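Local coordinates for uncharacterized protein (PDB 5IFF), which is a restriction DNA glycosylase that binds double-stranded DNA and probably excises adenine bases from its recognition sequence, at residues 23-33 against 49-59; 102-110 against 145-156. The protein carries 2 engineered substitutions. All coordinates share one frame; numbering follows the deposited sequence.

Interaction 1: residues 23-33 against 49-59; sequences SKIAVKKIENG and ENLRDYYIAWQ. Engineered in segment 23-33: A26 (natural residue Arg). Engineered in segment 49-59: A57 (natural residue Glu). With nucleotides of chain C.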
loop_
_atom_site.group_PDB
_atom_site.type_symbol
_atom_site.label_atom_id
_atom_site.label_comp_id
_atom_site.label_asym_id
_atom_site.label_seq_id
_atom_site.Cartn_x
_atom_site.Cartn_y
_atom_site.Cartn_z
ATOM N N SER A 23 -4.653 5.499 -11.377
ATOM C CA SER A 23 -3.618 6.278 -12.041
ATOM C C SER A 23 -3.401 5.831 -13.496
ATOM O O SER A 23 -2.987 6.621 -14.357
ATOM C CB SER A 23 -2.327 6.184 -11.228
ATOM O OG SER A 23 -1.958 4.827 -11.101
ATOM N N LYS A 24 -3.685 4.568 -13.799
ATOM C CA LYS A 24 -3.470 4.117 -15.166
ATOM C C LYS A 24 -4.567 4.645 -16.134
ATOM O O LYS A 24 -4.271 5.159 -17.246
ATOM C CB LYS A 24 -3.446 2.586 -15.238
ATOM C CG LYS A 24 -3.006 2.068 -16.668
ATOM C CD LYS A 24 -3.078 0.534 -16.779
ATOM C CE LYS A 24 -2.106 -0.174 -15.836
ATOM N NZ LYS A 24 -0.704 0.164 -16.218
ATOM N N ILE A 25 -5.824 4.483 -15.708
ATOM C CA ILE A 25 -6.981 4.740 -16.558
ATOM C C ILE A 25 -8.039 5.445 -15.706
ATOM O O ILE A 25 -8.500 4.882 -14.710
ATOM C CB ILE A 25 -7.580 3.442 -17.162
ATOM C CG1 ILE A 25 -6.530 2.689 -17.989
ATOM C CG2 ILE A 25 -8.770 3.774 -18.144
ATOM C CD1 ILE A 25 -6.947 1.255 -18.322
ATOM N N ALA A 26 -8.415 6.659 -16.101
ATOM C CA ALA A 26 -9.494 7.388 -15.401
ATOM C C ALA A 26 -10.157 8.420 -16.344
ATOM O O ALA A 26 -9.523 8.994 -17.244
ATOM C CB ALA A 26 -8.973 8.090 -14.147
ATOM N N VAL A 27 -11.445 8.665 -16.104
ATOM C CA VAL A 27 -12.209 9.680 -16.832
ATOM C C VAL A 27 -11.805 11.040 -16.272
ATOM O O VAL A 27 -11.712 11.220 -15.045
ATOM C CB VAL A 27 -13.736 9.413 -16.683
ATOM C CG1 VAL A 27 -14.611 10.540 -17.346
ATOM C CG2 VAL A 27 -14.073 8.078 -17.333
ATOM N N LYS A 28 -11.507 11.988 -17.151
ATOM C CA LYS A 28 -11.072 13.317 -16.728
ATOM C C LYS A 28 -11.791 14.387 -17.547
ATOM O O LYS A 28 -12.185 14.135 -18.668
ATOM C CB LYS A 28 -9.563 13.446 -16.894
ATOM C CG LYS A 28 -8.782 12.590 -15.897
ATOM C CD LYS A 28 -7.330 12.930 -15.921
ATOM C CE LYS A 28 -6.561 12.246 -14.765
ATOM N NZ LYS A 28 -5.103 12.190 -15.125
ATOM N N LYS A 29 -11.922 15.579 -16.982
ATOM C CA LYS A 29 -12.596 16.682 -17.662
ATOM C C LYS A 29 -11.520 17.630 -18.140
ATOM O O LYS A 29 -10.645 18.050 -17.348
ATOM C CB LYS A 29 -13.589 17.382 -16.729
ATOM C CG LYS A 29 -14.437 18.426 -17.433
ATOM C CD LYS A 29 -15.445 19.053 -16.472
ATOM C CE LYS A 29 -16.545 19.776 -17.226
ATOM N NZ LYS A 29 -17.384 20.585 -16.295
ATOM N N ILE A 30 -11.515 17.899 -19.443
ATOM C CA ILE A 30 -10.585 18.856 -20.030
ATOM C C ILE A 30 -11.410 19.893 -20.765
ATOM O O ILE A 30 -11.797 19.688 -21.918
ATOM C CB ILE A 30 -9.586 18.184 -20.975
ATOM C CG1 ILE A 30 -9.008 16.939 -20.312
ATOM C CG2 ILE A 30 -8.486 19.183 -21.416
ATOM C CD1 ILE A 30 -8.160 16.020 -21.281
ATOM N N GLU A 31 -11.687 20.998 -20.084
ATOM C CA GLU A 31 -12.689 21.930 -20.558
ATOM C C GLU A 31 -12.259 22.583 -21.843
ATOM O O GLU A 31 -11.153 23.118 -21.932
ATOM C CB GLU A 31 -12.983 22.998 -19.499
ATOM C CG GLU A 31 -14.379 22.912 -18.954
ATOM C CD GLU A 31 -14.616 23.923 -17.855
ATOM O OE1 GLU A 31 -14.443 25.128 -18.134
ATOM O OE2 GLU A 31 -14.948 23.510 -16.720
ATOM N N ASN A 32 -13.151 22.532 -22.831
ATOM C CA ASN A 32 -12.845 22.930 -24.200
ATOM C C ASN A 32 -11.451 22.459 -24.668
ATOM O O ASN A 32 -10.734 23.187 -25.355
ATOM C CB ASN A 32 -12.997 24.440 -24.311
ATOM C CG ASN A 32 -14.302 24.935 -23.674
ATOM O OD1 ASN A 32 -15.398 24.482 -24.025
ATOM N ND2 ASN A 32 -14.179 25.834 -22.702
ATOM N N GLY A 33 -11.080 21.238 -24.275
ATOM C CA GLY A 33 -9.823 20.629 -24.683
ATOM C C GLY A 33 -8.556 21.362 -24.249
ATOM O O GLY A 33 -7.468 21.084 -24.766
ATOM N N GLU A 49 -23.136 20.197 -25.348
ATOM C CA GLU A 49 -21.769 20.649 -25.526
ATOM C C GLU A 49 -20.838 20.127 -24.403
ATOM O O GLU A 49 -19.681 19.897 -24.665
ATOM C CB GLU A 49 -21.691 22.178 -25.582
ATOM C CG GLU A 49 -20.293 22.709 -25.952
ATOM C CD GLU A 49 -19.739 23.740 -24.963
ATOM O OE1 GLU A 49 -20.409 24.779 -24.753
ATOM O OE2 GLU A 49 -18.631 23.517 -24.405
ATOM N N ASN A 50 -21.361 19.941 -23.188
ATOM C CA ASN A 50 -20.497 19.534 -22.073
ATOM C C ASN A 50 -19.913 18.131 -22.252
ATOM O O ASN A 50 -18.845 17.871 -21.736
ATOM C CB ASN A 50 -21.241 19.613 -20.732
ATOM C CG ASN A 50 -21.631 21.030 -20.374
ATOM O OD1 ASN A 50 -20.787 21.925 -20.331
ATOM N ND2 ASN A 50 -22.920 21.250 -20.169
ATOM N N LEU A 51 -20.572 17.237 -23.005
ATOM C CA LEU A 51 -19.992 15.891 -23.226
ATOM C C LEU A 51 -18.578 15.936 -23.807
ATOM O O LEU A 51 -17.746 15.066 -23.522
ATOM C CB LEU A 51 -20.865 15.037 -24.177
ATOM C CG LEU A 51 -20.486 13.534 -24.241
ATOM C CD1 LEU A 51 -20.370 12.877 -22.860
ATOM C CD2 LEU A 51 -21.511 12.806 -25.116
ATOM N N ARG A 52 -18.328 16.910 -24.678
ATOM C CA ARG A 52 -17.051 16.958 -25.392
ATOM C C ARG A 52 -15.880 17.328 -24.490
ATOM O O ARG A 52 -14.737 17.241 -24.929
ATOM C CB ARG A 52 -17.119 17.962 -26.554
ATOM C CG ARG A 52 -16.971 19.393 -26.085
ATOM C CD ARG A 52 -16.647 20.388 -27.188
ATOM N NE ARG A 52 -16.670 21.748 -26.644
ATOM C CZ ARG A 52 -16.310 22.837 -27.314
ATOM N NH1 ARG A 52 -16.366 24.023 -26.720
ATOM N NH2 ARG A 52 -15.897 22.743 -28.574
ATOM N N ASP A 53 -16.163 17.779 -23.253
ATOM C CA ASP A 53 -15.121 18.047 -22.279
ATOM C C ASP A 53 -14.621 16.781 -21.516
ATOM O O ASP A 53 -13.690 16.864 -20.693
ATOM C CB ASP A 53 -15.612 19.073 -21.266
ATOM C CG ASP A 53 -15.886 20.434 -21.899
ATOM O OD1 ASP A 53 -15.256 20.744 -22.946
ATOM O OD2 ASP A 53 -16.725 21.163 -21.347
ATOM N N TYR A 54 -15.258 15.637 -21.737
ATOM C CA TYR A 54 -14.852 14.427 -20.996
ATOM C C TYR A 54 -14.012 13.471 -21.837
ATOM O O TYR A 54 -14.325 13.192 -22.998
ATOM C CB TYR A 54 -16.050 13.675 -20.456
ATOM C CG TYR A 54 -16.765 14.488 -19.407
ATOM C CD1 TYR A 54 -16.326 14.480 -18.092
ATOM C CD2 TYR A 54 -17.820 15.341 -19.759
ATOM C CE1 TYR A 54 -16.955 15.263 -17.117
ATOM C CE2 TYR A 54 -18.474 16.120 -18.795
ATOM C CZ TYR A 54 -18.033 16.089 -17.477
ATOM O OH TYR A 54 -18.649 16.877 -16.507
ATOM N N TYR A 55 -12.939 12.974 -21.214
ATOM C CA TYR A 55 -12.002 12.075 -21.891
ATOM C C TYR A 55 -11.667 10.896 -21.027
ATOM O O TYR A 55 -11.672 10.981 -19.784
ATOM C CB TYR A 55 -10.681 12.783 -22.228
ATOM C CG TYR A 55 -10.831 13.981 -23.142
ATOM C CD1 TYR A 55 -11.431 15.151 -22.688
ATOM C CD2 TYR A 55 -10.353 13.933 -24.448
ATOM C CE1 TYR A 55 -11.570 16.265 -23.524
ATOM C CE2 TYR A 55 -10.487 15.042 -25.284
ATOM C CZ TYR A 55 -11.072 16.194 -24.816
ATOM O OH TYR A 55 -11.213 17.295 -25.644
ATOM N N ILE A 56 -11.264 9.826 -21.677
ATOM C CA ILE A 56 -10.586 8.775 -20.907
ATOM C C ILE A 56 -9.094 9.054 -20.992
ATOM O O ILE A 56 -8.537 9.042 -22.101
ATOM C CB ILE A 56 -10.834 7.352 -21.470
ATOM C CG1 ILE A 56 -12.308 6.974 -21.383
ATOM C CG2 ILE A 56 -10.006 6.344 -20.656
ATOM C CD1 ILE A 56 -12.626 5.821 -22.284
ATOM N N ALA A 57 -8.484 9.328 -19.848
ATOM C CA ALA A 57 -7.060 9.566 -19.735
ATOM C C ALA A 57 -6.346 8.266 -19.394
ATOM O O ALA A 57 -6.552 7.711 -18.324
ATOM C CB ALA A 57 -6.788 10.624 -18.650
ATOM N N TRP A 58 -5.462 7.831 -20.286
ATOM C CA TRP A 58 -4.828 6.554 -20.180
ATOM C C TRP A 58 -3.321 6.780 -20.186
ATOM O O TRP A 58 -2.748 7.248 -21.210
ATOM C CB TRP A 58 -5.248 5.695 -21.345
ATOM C CG TRP A 58 -4.708 4.262 -21.376
ATOM C CD1 TRP A 58 -4.002 3.581 -20.390
ATOM C CD2 TRP A 58 -4.858 3.326 -22.484
ATOM N NE1 TRP A 58 -3.741 2.290 -20.826
ATOM C CE2 TRP A 58 -4.246 2.114 -22.071
ATOM C CE3 TRP A 58 -5.476 3.408 -23.733
ATOM C CZ2 TRP A 58 -4.210 0.986 -22.922
ATOM C CZ3 TRP A 58 -5.427 2.278 -24.584
ATOM C CH2 TRP A 58 -4.798 1.086 -24.164
ATOM N N GLN A 59 -2.706 6.490 -19.058
ATOM C CA GLN A 59 -1.252 6.517 -18.949
ATOM C C GLN A 59 -0.783 5.207 -19.513
ATOM O O GLN A 59 -0.778 4.176 -18.805
ATOM C CB GLN A 59 -0.793 6.714 -17.485
ATOM C CG GLN A 59 0.666 6.989 -17.382
ATOM C CD GLN A 59 1.425 5.748 -16.982
ATOM O OE1 GLN A 59 1.242 5.228 -15.883
ATOM N NE2 GLN A 59 2.263 5.241 -17.888
ATOM P P DA C 12 -3.064 2.260 -9.744
ATOM O OP1 DA C 12 -2.973 1.876 -11.177
ATOM O OP2 DA C 12 -3.726 3.540 -9.335
ATOM O "O5'" DA C 12 -3.830 1.105 -9.000
ATOM C "C5'" DA C 12 -3.211 -0.207 -8.888
ATOM C "C4'" DA C 12 -4.135 -1.159 -8.193
ATOM O "O4'" DA C 12 -4.074 -0.956 -6.759
ATOM C "C3'" DA C 12 -5.620 -1.012 -8.560
ATOM O "O3'" DA C 12 -6.166 -2.274 -8.589
ATOM C "C2'" DA C 12 -6.216 -0.195 -7.396
ATOM C "C1'" DA C 12 -5.375 -0.682 -6.222
ATOM N N9 DA C 12 -5.183 0.288 -5.148
ATOM C C8 DA C 12 -4.790 1.603 -5.281
ATOM N N7 DA C 12 -4.589 2.199 -4.118
ATOM C C5 DA C 12 -4.796 1.200 -3.167
ATOM C C6 DA C 12 -4.747 1.179 -1.730
ATOM N N6 DA C 12 -4.422 2.230 -0.989
ATOM N N1 DA C 12 -5.041 0.015 -1.095
ATOM C C2 DA C 12 -5.307 -1.063 -1.839
ATOM N N3 DA C 12 -5.379 -1.161 -3.182
ATOM C C4 DA C 12 -5.128 0.011 -3.787
HETATM O O HOH W 1 -4.713 8.376 -16.218
HETATM O O HOH W 2 0.045 1.634 -18.580
HETATM O O HOH W 3 -0.092 2.723 -15.209
#

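Interaction 2: residues 102-110 against 145-156; sequences SYLEDKGIR and LKHKQRAVGYQS. With nucleotides of chain B; nucleotides of chain C.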
loop_
_atom_site.group_PDB
_atom_site.type_symbol
_atom_site.label_atom_id
_atom_site.label_comp_id
_atom_site.label_asym_id
_atom_site.label_seq_id
_atom_site.Cartn_x
_atom_site.Cartn_y
_atom_site.Cartn_z
ATOM N N SER A 102 17.055 15.036 -29.328
ATOM C CA SER A 102 16.741 15.823 -28.140
ATOM C C SER A 102 15.384 15.370 -27.611
ATOM O O SER A 102 14.527 14.958 -28.391
ATOM C CB SER A 102 16.729 17.311 -28.471
ATOM O OG SER A 102 16.342 18.028 -27.329
ATOM N N TYR A 103 15.196 15.433 -26.297
ATOM C CA TYR A 103 14.071 14.759 -25.654
ATOM C C TYR A 103 13.391 15.647 -24.646
ATOM O O TYR A 103 14.019 16.566 -24.109
ATOM C CB TYR A 103 14.552 13.472 -24.962
ATOM C CG TYR A 103 15.332 12.603 -25.932
ATOM C CD1 TYR A 103 14.672 11.768 -26.821
ATOM C CD2 TYR A 103 16.723 12.651 -25.980
ATOM C CE1 TYR A 103 15.402 10.982 -27.770
ATOM C CE2 TYR A 103 17.442 11.872 -26.869
ATOM C CZ TYR A 103 16.769 11.034 -27.761
ATOM O OH TYR A 103 17.460 10.273 -28.682
ATOM N N LEU A 104 12.138 15.327 -24.339
ATOM C CA LEU A 104 11.423 16.079 -23.322
ATOM C C LEU A 104 12.176 16.053 -21.984
ATOM O O LEU A 104 12.360 17.095 -21.351
ATOM C CB LEU A 104 10.018 15.535 -23.152
ATOM C CG LEU A 104 9.231 16.518 -22.268
ATOM C CD1 LEU A 104 8.923 17.822 -23.008
ATOM C CD2 LEU A 104 8.031 15.863 -21.704
ATOM N N GLU A 105 12.653 14.873 -21.571
ATOM C CA GLU A 105 13.462 14.764 -20.338
ATOM C C GLU A 105 14.680 15.701 -20.329
ATOM O O GLU A 105 15.047 16.190 -19.266
ATOM C CB GLU A 105 13.912 13.305 -20.107
ATOM C CG GLU A 105 12.776 12.444 -19.513
ATOM C CD GLU A 105 13.216 11.049 -19.075
ATOM O OE1 GLU A 105 14.445 10.847 -18.864
ATOM O OE2 GLU A 105 12.339 10.154 -18.975
ATOM N N ASP A 106 15.268 16.005 -21.491
ATOM C CA ASP A 106 16.387 16.956 -21.540
ATOM C C ASP A 106 16.032 18.376 -21.044
ATOM O O ASP A 106 16.912 19.117 -20.591
ATOM C CB ASP A 106 16.953 17.083 -22.943
ATOM C CG ASP A 106 17.500 15.746 -23.502
ATOM O OD1 ASP A 106 17.717 14.789 -22.728
ATOM O OD2 ASP A 106 17.704 15.672 -24.735
ATOM N N LYS A 107 14.762 18.744 -21.146
ATOM C CA LYS A 107 14.305 20.074 -20.797
ATOM C C LYS A 107 14.275 20.233 -19.299
ATOM O O LYS A 107 14.673 21.261 -18.764
ATOM C CB LYS A 107 12.919 20.341 -21.376
ATOM C CG LYS A 107 12.942 20.667 -22.835
ATOM C CD LYS A 107 11.545 20.771 -23.405
ATOM C CE LYS A 107 11.082 22.218 -23.430
ATOM N NZ LYS A 107 11.832 23.038 -24.433
ATOM N N GLY A 108 13.805 19.201 -18.627
ATOM C CA GLY A 108 13.795 19.189 -17.177
ATOM C C GLY A 108 12.785 20.172 -16.620
ATOM O O GLY A 108 11.830 20.553 -17.294
ATOM N N ILE A 109 13.037 20.599 -15.388
ATOM C CA ILE A 109 12.157 21.472 -14.626
ATOM C C ILE A 109 12.931 22.699 -14.153
ATOM O O ILE A 109 14.016 22.550 -13.606
ATOM C CB ILE A 109 11.590 20.698 -13.434
ATOM C CG1 ILE A 109 10.599 19.645 -13.944
ATOM C CG2 ILE A 109 10.963 21.630 -12.429
ATOM C CD1 ILE A 109 10.679 18.277 -13.266
ATOM N N ARG A 110 12.420 23.908 -14.377
ATOM C CA ARG A 110 13.136 25.098 -13.897
ATOM C C ARG A 110 12.335 25.900 -12.839
ATOM O O ARG A 110 11.104 25.886 -12.836
ATOM C CB ARG A 110 13.506 25.998 -15.077
ATOM C CG ARG A 110 12.342 26.718 -15.746
ATOM C CD ARG A 110 12.831 27.537 -16.938
ATOM N NE ARG A 110 11.857 28.536 -17.387
ATOM C CZ ARG A 110 10.961 28.337 -18.352
ATOM N NH1 ARG A 110 10.907 27.166 -18.969
ATOM N NH2 ARG A 110 10.116 29.306 -18.697
ATOM N N LEU A 145 6.394 15.240 -17.293
ATOM C CA LEU A 145 7.515 14.815 -16.465
ATOM C C LEU A 145 7.075 14.667 -15.019
ATOM O O LEU A 145 6.169 15.383 -14.555
ATOM C CB LEU A 145 8.670 15.808 -16.539
ATOM C CG LEU A 145 9.290 15.989 -17.928
ATOM C CD1 LEU A 145 10.526 16.887 -17.755
ATOM C CD2 LEU A 145 9.631 14.667 -18.631
ATOM N N LYS A 146 7.724 13.730 -14.328
ATOM C CA LYS A 146 7.591 13.554 -12.877
ATOM C C LYS A 146 8.989 13.386 -12.271
ATOM O O LYS A 146 9.885 12.832 -12.907
ATOM C CB LYS A 146 6.702 12.346 -12.552
ATOM C CG LYS A 146 6.285 12.255 -11.083
ATOM C CD LYS A 146 4.783 11.909 -10.958
ATOM C CE LYS A 146 4.235 12.210 -9.567
ATOM N NZ LYS A 146 2.760 12.023 -9.536
ATOM N N HIS A 147 9.201 13.896 -11.060
ATOM C CA HIS A 147 10.480 13.648 -10.407
ATOM C C HIS A 147 10.599 12.163 -10.162
ATOM O O HIS A 147 9.590 11.499 -9.906
ATOM C CB HIS A 147 10.611 14.433 -9.106
ATOM C CG HIS A 147 11.126 15.818 -9.310
ATOM N ND1 HIS A 147 10.375 16.945 -9.039
ATOM C CD2 HIS A 147 12.314 16.263 -9.785
ATOM C CE1 HIS A 147 11.085 18.022 -9.323
ATOM N NE2 HIS A 147 12.267 17.635 -9.779
ATOM N N LYS A 148 11.813 11.630 -10.288
ATOM C CA LYS A 148 11.988 10.210 -10.036
ATOM C C LYS A 148 11.838 9.971 -8.540
ATOM O O LYS A 148 12.181 10.833 -7.736
ATOM C CB LYS A 148 13.331 9.713 -10.536
ATOM C CG LYS A 148 13.496 9.750 -12.027
ATOM C CD LYS A 148 14.868 9.239 -12.398
ATOM C CE LYS A 148 14.938 7.727 -12.301
ATOM N NZ LYS A 148 14.103 7.041 -13.337
ATOM N N GLN A 149 11.302 8.809 -8.188
ATOM C CA GLN A 149 10.910 8.499 -6.823
ATOM C C GLN A 149 12.084 8.562 -5.855
ATOM O O GLN A 149 11.955 9.095 -4.753
ATOM C CB GLN A 149 10.256 7.116 -6.771
ATOM C CG GLN A 149 9.634 6.759 -5.427
ATOM C CD GLN A 149 8.893 5.436 -5.470
ATOM O OE1 GLN A 149 8.653 4.880 -6.542
ATOM N NE2 GLN A 149 8.531 4.924 -4.300
ATOM N N ARG A 150 13.231 8.036 -6.269
ATOM C CA ARG A 150 14.378 7.957 -5.376
ATOM C C ARG A 150 15.631 8.582 -5.979
ATOM O O ARG A 150 16.668 8.679 -5.318
ATOM C CB ARG A 150 14.636 6.495 -5.001
ATOM C CG ARG A 150 13.427 5.841 -4.367
ATOM C CD ARG A 150 13.473 4.334 -4.417
ATOM N NE ARG A 150 12.217 3.773 -3.926
ATOM C CZ ARG A 150 11.944 3.570 -2.639
ATOM N NH1 ARG A 150 12.845 3.877 -1.716
ATOM N NH2 ARG A 150 10.773 3.059 -2.277
ATOM N N ALA A 151 15.520 9.030 -7.224
ATOM C CA ALA A 151 16.683 9.485 -7.975
ATOM C C ALA A 151 16.663 10.985 -8.224
ATOM O O ALA A 151 15.672 11.666 -7.946
ATOM C CB ALA A 151 16.776 8.735 -9.312
ATOM N N VAL A 152 17.768 11.469 -8.785
ATOM C CA VAL A 152 17.950 12.873 -9.139
ATOM C C VAL A 152 17.324 13.246 -10.503
ATOM O O VAL A 152 17.223 14.427 -10.842
ATOM C CB VAL A 152 19.457 13.228 -9.161
ATOM C CG1 VAL A 152 20.098 12.785 -10.479
ATOM C CG2 VAL A 152 19.675 14.720 -8.911
ATOM N N GLY A 153 16.900 12.260 -11.281
ATOM C CA GLY A 153 16.346 12.565 -12.597
ATOM C C GLY A 153 14.857 12.901 -12.759
ATOM O O GLY A 153 14.150 13.337 -11.830
ATOM N N TYR A 154 14.382 12.714 -13.984
ATOM C CA TYR A 154 12.979 12.907 -14.304
ATOM C C TYR A 154 12.444 11.640 -14.967
ATOM O O TYR A 154 13.181 10.911 -15.636
ATOM C CB TYR A 154 12.783 14.115 -15.223
ATOM C CG TYR A 154 13.587 15.332 -14.829
ATOM C CD1 TYR A 154 13.185 16.141 -13.767
ATOM C CD2 TYR A 154 14.753 15.678 -15.517
ATOM C CE1 TYR A 154 13.916 17.268 -13.400
ATOM C CE2 TYR A 154 15.496 16.809 -15.152
ATOM C CZ TYR A 154 15.068 17.601 -14.091
ATOM O OH TYR A 154 15.790 18.720 -13.717
ATOM N N GLN A 155 11.173 11.354 -14.749
ATOM C CA GLN A 155 10.553 10.239 -15.425
ATOM C C GLN A 155 9.581 10.842 -16.441
ATOM O O GLN A 155 8.818 11.729 -16.081
ATOM C CB GLN A 155 9.826 9.358 -14.425
ATOM C CG GLN A 155 9.872 7.890 -14.703
ATOM C CD GLN A 155 9.475 7.094 -13.480
ATOM O OE1 GLN A 155 8.422 7.334 -12.882
ATOM N NE2 GLN A 155 10.329 6.158 -13.082
ATOM N N SER A 156 9.589 10.382 -17.685
ATOM C CA SER A 156 8.594 10.904 -18.626
ATOM C C SER A 156 7.420 9.951 -18.692
ATOM O O SER A 156 7.613 8.738 -18.677
ATOM C CB SER A 156 9.200 11.109 -20.027
ATOM O OG SER A 156 9.941 9.932 -20.348
ATOM P P DC B 14 12.647 -2.378 -6.603
ATOM O OP1 DC B 14 12.886 -1.747 -7.904
ATOM O OP2 DC B 14 13.075 -3.766 -6.272
ATOM O "O5'" DC B 14 13.299 -1.506 -5.443
ATOM C "C5'" DC B 14 12.912 -0.159 -5.275
ATOM C "C4'" DC B 14 13.094 0.267 -3.825
ATOM O "O4'" DC B 14 12.236 -0.511 -2.989
ATOM C "C3'" DC B 14 14.486 0.048 -3.231
ATOM O "O3'" DC B 14 15.242 1.237 -3.328
ATOM C "C2'" DC B 14 14.201 -0.292 -1.763
ATOM C "C1'" DC B 14 12.668 -0.324 -1.690
ATOM N N1 DC B 14 12.159 -1.414 -0.806
ATOM C C2 DC B 14 11.792 -1.075 0.496
ATOM O O2 DC B 14 11.859 0.114 0.834
ATOM N N3 DC B 14 11.390 -2.048 1.350
ATOM C C4 DC B 14 11.329 -3.291 0.947
ATOM N N4 DC B 14 10.890 -4.192 1.833
ATOM C C5 DC B 14 11.708 -3.686 -0.404
ATOM C C6 DC B 14 12.119 -2.723 -1.233
ATOM P P DC C 10 5.810 8.463 -2.635
ATOM O OP1 DC C 10 6.714 9.117 -3.602
ATOM O OP2 DC C 10 4.820 9.202 -1.814
ATOM O "O5'" DC C 10 4.957 7.328 -3.366
ATOM C "C5'" DC C 10 5.586 6.446 -4.269
ATOM C "C4'" DC C 10 4.626 5.366 -4.665
ATOM O "O4'" DC C 10 4.418 4.484 -3.560
ATOM C "C3'" DC C 10 3.237 5.869 -5.070
ATOM O "O3'" DC C 10 3.159 5.789 -6.481
ATOM C "C2'" DC C 10 2.256 4.899 -4.378
ATOM C "C1'" DC C 10 3.186 3.839 -3.768
ATOM N N1 DC C 10 2.744 3.313 -2.454
ATOM C C2 DC C 10 2.430 1.955 -2.312
ATOM O O2 DC C 10 2.438 1.226 -3.315
ATOM N N3 DC C 10 2.062 1.491 -1.083
ATOM C C4 DC C 10 2.050 2.315 -0.030
ATOM N N4 DC C 10 1.655 1.825 1.144
ATOM C C5 DC C 10 2.373 3.702 -0.155
ATOM C C6 DC C 10 2.739 4.147 -1.363
#

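Interaction 1: residues 23-33 against 49-59
D53 and N32 close one end of an antiparallel strand pair, 25-29 against 54-59. The D53 backbone oxygen accepts I30 N at 2.7 Å, and its carboxylate turns back so that OD1 takes N32 N at 2.8 Å, reached from above the carboxylate plane. With CG beside its own backbone N (chi1 -65°), D53 bends over the turn at 30-33. Replacing D53 with an alanine is likely to cost N32 N its carboxylate acceptor and leave the turn freer to move. N32 OD1 in turn receives a weak bond from R52 NH1, which also bridges to E49.

Inward, paired bonds join A26 with A57 and K28 with Y55; K28 N to Y55 O spans 2.8 Å and is nearly straight (165°). A26 and A57 are engineered substitutions, and the extended K28 lays its CD 3.6 Å from A57 CB. I30 CD1 sits over one face of the Y55 ring, 4.0 Å from its centroid, as a CH-pi contact, while I25 CG1 packs 3.6 Å from W58 CD1.

At the far end K24 O accepts Q59 N, and two waters link K24 NZ to Q59 O and OE1; K24 NZ also bonds Y70. Beside them, S23 N donates to OP2 of DA12 of chain C at 3.0 Å; the loop leading into strand 25-29 thus touches the DNA backbone close to Q59, which binds adenine in another structure of this protein. Strand 25-29 pairs on its other side with 38-39, whereas 54-59 continues the sheet to 154-163, and strand 11-17 packs against I25, I56 and W58.

Interaction 2: residues 102-110 against 145-156
A beta-hairpin that reaches to DNA, strands 145-147 and 154-156 with their connecting loop, is met on the strand residues that flank its loop by the short helical turn 104-107 and the residues after it. The polar tie is E105, whose extended chain brings OE2 to S156: OG donates at 2.8 Å on the anti side of the carboxylate, and S156 N adds a weak bond at 3.0 Å to the same oxygen.

Apolar groups fill the rest. L104 CD2 meets L145 CD2 at 3.7 Å, and G108, with positive phi, sets its CA over one face of the Y154 ring, 3.9 Å from its centroid. I109 CD1 touches two rings, 3.3 Å from Y154 CD1 and over one face of H147, 4.1 Å from its centroid. Further out on the loop, R150 lays one guanidinium face on the sugar of DC14 of chain B, though its side chain is poorly ordered, and Q149 NE2 approaches C5' of DC10 of chain C.

Strand 121-134 touches I109, L145 and H147, helix 203-216 reaches S156 through H205, I123 of a second subunit packs on L104, and E116 of that subunit forms a salt bridge with K107.

How the interactions relate
Local pairing and a more distant closure together illustrate how one sheet can be tied to its surroundings. From the N terminus, interaction 1 comes first: segment 23-33 is met by 49-59 after 15 intervening residues, which include the short strand 38-39. Its loop is complete before interaction 2 begins, so the two follow in series and neither nest nor cross. The second loop spans 34 residues, mostly strand, and joins the short helix 104-107 and the residues after it to the hairpin of strands 140-147 and 154-163. The centres of the two interactions lie about 25 Å apart and their nearest atoms about 6 Å, yet neighbouring strands 54-59 and 154-163 connect them through one sheet, and both segment pairs reach DNA.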